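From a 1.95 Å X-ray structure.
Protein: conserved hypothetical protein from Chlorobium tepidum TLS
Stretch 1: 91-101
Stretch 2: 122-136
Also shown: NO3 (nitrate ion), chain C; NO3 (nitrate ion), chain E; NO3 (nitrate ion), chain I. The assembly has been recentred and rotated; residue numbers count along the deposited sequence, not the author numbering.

Stretch 1, residues 91-101: RLSRSMLEVLA
Stretch 2 (122-136) PDYSIDRLLARGLIE

The contact between residues 91-101 and 122-136 illustrates how two helices crossing almost at right angles can pack through apolar side chains, with polar groups and two arginine side chains alongside the apolar ones and no hydrogen bond passing between the stretches. Residues 91-101 are helical throughout, within a longer helix; residues 125-131 form a short helix that leads through a turn into a strand at Ile135. The two axes approach to 9.5 Å with a signed crossing angle of -83°, and 535 Å² of surface is buried, both sides summed. A steep crossing concentrates contact near one point, here marked by Met96 and Ser125, whose CA atoms lie 5.4 Å apart.

Val99 and Leu129 supply much of the apolar packing. Val99 (chi1 t) points toward the second helix and sets CG2 3.4 Å from CB of Ser125, while its CG1 lies 3.8 Å from CD1 of Leu129 and 3.9 Å from CD1 of Ile126. Leu129 (m, t) is shared among three neighbours: its CD2 is 3.4 Å from CE of Met96 and 3.8 Å from CG of Leu100. Leu100, with chi1 between wells at -133°, extends the apolar surface past the helix end, CD1 lying 4.2 Å from CD1 of Leu134 and CD2 4.1 Å from CG2 of Ile135.

Met96 (m, t, p) leaves its backbone sideways, but its end comes nearer the second stretch and meets two arginines. Its CG lies 3.3 Å from NE of Arg128, at the guanidinium edge, and its SD sits over one face of the Arg132 guanidinium. Arg132 NH1 donates to Arg128 O at 3.0 Å. Arg128 (m, t, m, chi4 -84°) brings NH2 within 2.7 Å of Ser95 OG, but the angle is poor for a hydrogen bond; its NE is buried without a partner. Proximity alone therefore does not establish bonding.

The ends of the short helix are built locally. Tyr124 occupies the N-cap position, and Asp123 (chi1 p) accepts from Ser125 N through OD2 at 3.1 Å and from Ser125 OG through OD1 at 2.9 Å. The nitrate of chain C, probably from the crystallisation liquor, accepts hydrogen bonds from the free amides there: Ile126 N to O2 at 2.8 Å and Asp127 N to O3 at 2.9 Å. At the other end, Gly133 adopts phi/psi 68/15° in a Schellman motif, with Gly133 N bonded to Leu130 O at 3.0 Å and Leu134 N to Leu129 O at 3.1 Å. The turn directs Leu134 and Ile135 toward the first helix.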

# COMPACT_ATOMS: atom_id res chain seq x y z
N ARG A 91 8.42 -5.21 11.71
CA ARG A 91 9.57 -4.37 11.40
C ARG A 91 9.63 -4.06 9.90
O ARG A 91 9.78 -2.91 9.50
CB ARG A 91 10.87 -5.05 11.83
CG ARG A 91 11.08 -5.11 13.36
CD ARG A 91 12.24 -6.05 13.75
NE ARG A 91 13.54 -5.60 13.26
CZ ARG A 91 14.68 -6.27 13.42
NH1 ARG A 91 14.68 -7.43 14.07
NH2 ARG A 91 15.82 -5.77 12.96
N LEU A 92 9.50 -5.10 9.07
CA LEU A 92 9.51 -4.90 7.61
C LEU A 92 8.37 -3.98 7.20
O LEU A 92 8.57 -2.99 6.48
CB LEU A 92 9.38 -6.24 6.89
CG LEU A 92 10.57 -7.20 7.10
CD1 LEU A 92 10.16 -8.62 6.69
CD2 LEU A 92 11.77 -6.73 6.27
N SER A 93 7.16 -4.30 7.66
CA SER A 93 5.99 -3.48 7.35
C SER A 93 6.15 -2.01 7.79
O SER A 93 5.91 -1.09 7.00
CB SER A 93 4.74 -4.05 8.04
OG SER A 93 4.34 -5.27 7.42
N ARG A 94 6.55 -1.80 9.03
CA ARG A 94 6.71 -0.44 9.54
C ARG A 94 7.75 0.36 8.77
O ARG A 94 7.50 1.50 8.37
CB ARG A 94 7.08 -0.47 11.03
CG ARG A 94 7.30 0.93 11.62
CD ARG A 94 7.54 0.92 13.13
NE ARG A 94 8.83 0.35 13.53
CZ ARG A 94 9.30 0.34 14.77
NH1 ARG A 94 8.59 0.89 15.75
NH2 ARG A 94 10.48 -0.21 15.04
N SER A 95 8.92 -0.22 8.58
CA SER A 95 9.99 0.47 7.88
C SER A 95 9.55 0.85 6.47
O SER A 95 9.74 1.99 6.05
CB SER A 95 11.27 -0.38 7.86
OG SER A 95 11.11 -1.59 7.15
N MET A 96 8.95 -0.09 5.73
CA MET A 96 8.52 0.24 4.38
C MET A 96 7.50 1.37 4.38
O MET A 96 7.57 2.27 3.54
CB MET A 96 7.91 -0.99 3.68
CG MET A 96 8.94 -1.86 3.00
SD MET A 96 8.20 -3.01 1.82
CE MET A 96 6.94 -2.01 1.13
N LEU A 97 6.56 1.32 5.32
CA LEU A 97 5.53 2.35 5.41
C LEU A 97 6.07 3.73 5.78
O LEU A 97 5.67 4.74 5.19
CB LEU A 97 4.45 1.92 6.42
CG LEU A 97 3.56 0.77 5.91
CD1 LEU A 97 2.50 0.46 6.95
CD2 LEU A 97 2.89 1.17 4.60
N GLU A 98 6.98 3.78 6.76
CA GLU A 98 7.58 5.05 7.19
C GLU A 98 8.39 5.71 6.07
O GLU A 98 8.28 6.91 5.84
CB GLU A 98 8.50 4.85 8.42
CG GLU A 98 7.77 4.61 9.74
CD GLU A 98 8.70 4.48 10.95
OE1 GLU A 98 8.19 4.37 12.09
OE2 GLU A 98 9.95 4.47 10.77
N VAL A 99 9.21 4.92 5.38
CA VAL A 99 10.00 5.47 4.30
C VAL A 99 9.04 5.96 3.19
O VAL A 99 9.18 7.06 2.66
CB VAL A 99 11.03 4.43 3.74
CG1 VAL A 99 11.69 4.96 2.46
CG2 VAL A 99 12.09 4.14 4.80
N LEU A 100 8.03 5.14 2.87
CA LEU A 100 7.03 5.51 1.87
C LEU A 100 6.37 6.84 2.23
O LEU A 100 6.11 7.68 1.38
CB LEU A 100 5.92 4.46 1.78
CG LEU A 100 5.55 4.03 0.36
CD1 LEU A 100 4.26 3.20 0.40
CD2 LEU A 100 5.40 5.22 -0.54
N ALA A 101 6.07 6.99 3.52
CA ALA A 101 5.44 8.18 4.05
C ALA A 101 6.36 9.40 3.88
O ALA A 101 5.89 10.47 3.51
CB ALA A 101 5.12 7.98 5.55
N PRO A 122 21.06 3.14 7.86
CA PRO A 122 19.79 2.91 7.16
C PRO A 122 19.51 1.46 6.78
O PRO A 122 20.14 0.54 7.29
CB PRO A 122 19.93 3.77 5.92
CG PRO A 122 21.35 3.49 5.55
CD PRO A 122 22.08 3.62 6.90
N ASP A 123 18.57 1.26 5.86
CA ASP A 123 18.17 -0.08 5.45
C ASP A 123 17.95 -0.22 3.94
O ASP A 123 18.50 0.55 3.15
CB ASP A 123 16.89 -0.47 6.21
CG ASP A 123 15.73 0.46 5.90
OD1 ASP A 123 14.68 0.34 6.57
OD2 ASP A 123 15.86 1.32 5.00
N TYR A 124 17.14 -1.21 3.54
CA TYR A 124 16.87 -1.42 2.13
C TYR A 124 15.45 -1.04 1.74
O TYR A 124 14.92 -1.55 0.75
CB TYR A 124 17.08 -2.89 1.74
CG TYR A 124 18.48 -3.42 1.99
CD1 TYR A 124 18.76 -4.17 3.13
CD2 TYR A 124 19.51 -3.17 1.08
CE1 TYR A 124 20.04 -4.67 3.36
CE2 TYR A 124 20.80 -3.66 1.31
CZ TYR A 124 21.05 -4.41 2.45
OH TYR A 124 22.31 -4.91 2.68
N SER A 125 14.82 -0.16 2.50
CA SER A 125 13.45 0.23 2.18
C SER A 125 13.28 0.81 0.79
O SER A 125 12.29 0.52 0.11
CB SER A 125 12.92 1.20 3.24
OG SER A 125 12.66 0.50 4.44
N ILE A 126 14.22 1.64 0.36
CA ILE A 126 14.11 2.20 -0.99
C ILE A 126 14.12 1.09 -2.03
O ILE A 126 13.32 1.10 -2.96
CB ILE A 126 15.26 3.17 -1.31
CG1 ILE A 126 15.02 4.50 -0.61
CG2 ILE A 126 15.38 3.37 -2.83
CD1 ILE A 126 15.18 4.44 0.86
N ASP A 127 15.04 0.13 -1.90
CA ASP A 127 15.10 -0.95 -2.87
C ASP A 127 13.79 -1.74 -2.85
O ASP A 127 13.26 -2.11 -3.91
CB ASP A 127 16.26 -1.92 -2.59
CG ASP A 127 17.61 -1.38 -3.02
OD1 ASP A 127 17.66 -0.55 -3.96
OD2 ASP A 127 18.63 -1.80 -2.44
N ARG A 128 13.25 -1.99 -1.66
CA ARG A 128 12.01 -2.74 -1.54
C ARG A 128 10.85 -2.00 -2.20
O ARG A 128 10.06 -2.59 -2.93
CB ARG A 128 11.69 -3.05 -0.07
CG ARG A 128 12.75 -3.91 0.60
CD ARG A 128 12.20 -4.60 1.86
NE ARG A 128 11.76 -3.65 2.87
CZ ARG A 128 12.54 -3.05 3.77
NH1 ARG A 128 13.84 -3.32 3.79
NH2 ARG A 128 12.01 -2.19 4.63
N LEU A 129 10.79 -0.69 -1.99
CA LEU A 129 9.71 0.12 -2.55
C LEU A 129 9.85 0.23 -4.07
O LEU A 129 8.84 0.26 -4.79
CB LEU A 129 9.69 1.50 -1.88
CG LEU A 129 9.28 1.49 -0.39
CD1 LEU A 129 9.43 2.87 0.22
CD2 LEU A 129 7.83 1.01 -0.27
N LEU A 130 11.08 0.25 -4.57
CA LEU A 130 11.30 0.32 -6.02
C LEU A 130 10.89 -1.01 -6.66
O LEU A 130 10.25 -1.02 -7.71
CB LEU A 130 12.77 0.61 -6.34
CG LEU A 130 13.27 2.04 -6.16
CD1 LEU A 130 14.79 2.04 -6.05
CD2 LEU A 130 12.82 2.92 -7.33
N ALA A 131 11.25 -2.12 -6.03
CA ALA A 131 10.91 -3.44 -6.53
C ALA A 131 9.39 -3.68 -6.57
O ALA A 131 8.91 -4.52 -7.33
CB ALA A 131 11.60 -4.52 -5.68
N ARG A 132 8.65 -2.91 -5.77
CA ARG A 132 7.19 -3.02 -5.71
C ARG A 132 6.51 -1.96 -6.57
O ARG A 132 5.28 -1.88 -6.62
CB ARG A 132 6.71 -2.89 -4.26
CG ARG A 132 7.11 -4.07 -3.41
CD ARG A 132 7.08 -3.77 -1.92
NE ARG A 132 7.31 -4.97 -1.12
CZ ARG A 132 8.43 -5.69 -1.15
NH1 ARG A 132 9.44 -5.33 -1.94
NH2 ARG A 132 8.52 -6.78 -0.39
N GLY A 133 7.30 -1.14 -7.25
CA GLY A 133 6.74 -0.10 -8.09
C GLY A 133 6.02 1.03 -7.38
O GLY A 133 5.29 1.80 -8.01
N LEU A 134 6.22 1.16 -6.07
CA LEU A 134 5.56 2.22 -5.29
C LEU A 134 6.26 3.58 -5.37
O LEU A 134 5.65 4.61 -5.11
CB LEU A 134 5.44 1.79 -3.83
CG LEU A 134 4.63 0.50 -3.68
CD1 LEU A 134 4.64 0.02 -2.25
CD2 LEU A 134 3.19 0.76 -4.17
N ILE A 135 7.55 3.56 -5.67
CA ILE A 135 8.30 4.81 -5.82
C ILE A 135 9.12 4.67 -7.11
O ILE A 135 9.24 3.57 -7.65
CB ILE A 135 9.28 5.08 -4.63
CG1 ILE A 135 10.28 3.92 -4.49
CG2 ILE A 135 8.48 5.29 -3.32
CD1 ILE A 135 11.37 4.15 -3.42
N GLU A 136 9.68 5.77 -7.56
CA GLU A 136 10.47 5.80 -8.77
C GLU A 136 11.43 6.99 -8.69
O GLU A 136 11.29 7.87 -7.83
CB GLU A 136 9.56 5.99 -9.98
CG GLU A 136 8.78 7.30 -9.92
CD GLU A 136 7.83 7.47 -11.08
OE1 GLU A 136 7.07 8.46 -11.07
OE2 GLU A 136 7.87 6.62 -12.00
N NO3 C . 17.69 1.53 0.43
O1 NO3 C . 18.82 2.07 0.38
O2 NO3 C . 16.91 1.98 1.22
O3 NO3 C . 17.48 0.61 -0.32
N NO3 E . 11.42 -0.17 11.36
O1 NO3 E . 10.72 -0.88 12.12
O2 NO3 E . 11.08 0.96 11.20
O3 NO3 E . 12.40 -0.69 10.84
N NO3 I . 2.12 -6.34 9.83
O1 NO3 I . 3.30 -6.68 9.64
O2 NO3 I . 1.42 -7.09 10.46
O3 NO3 I . 1.75 -5.28 9.36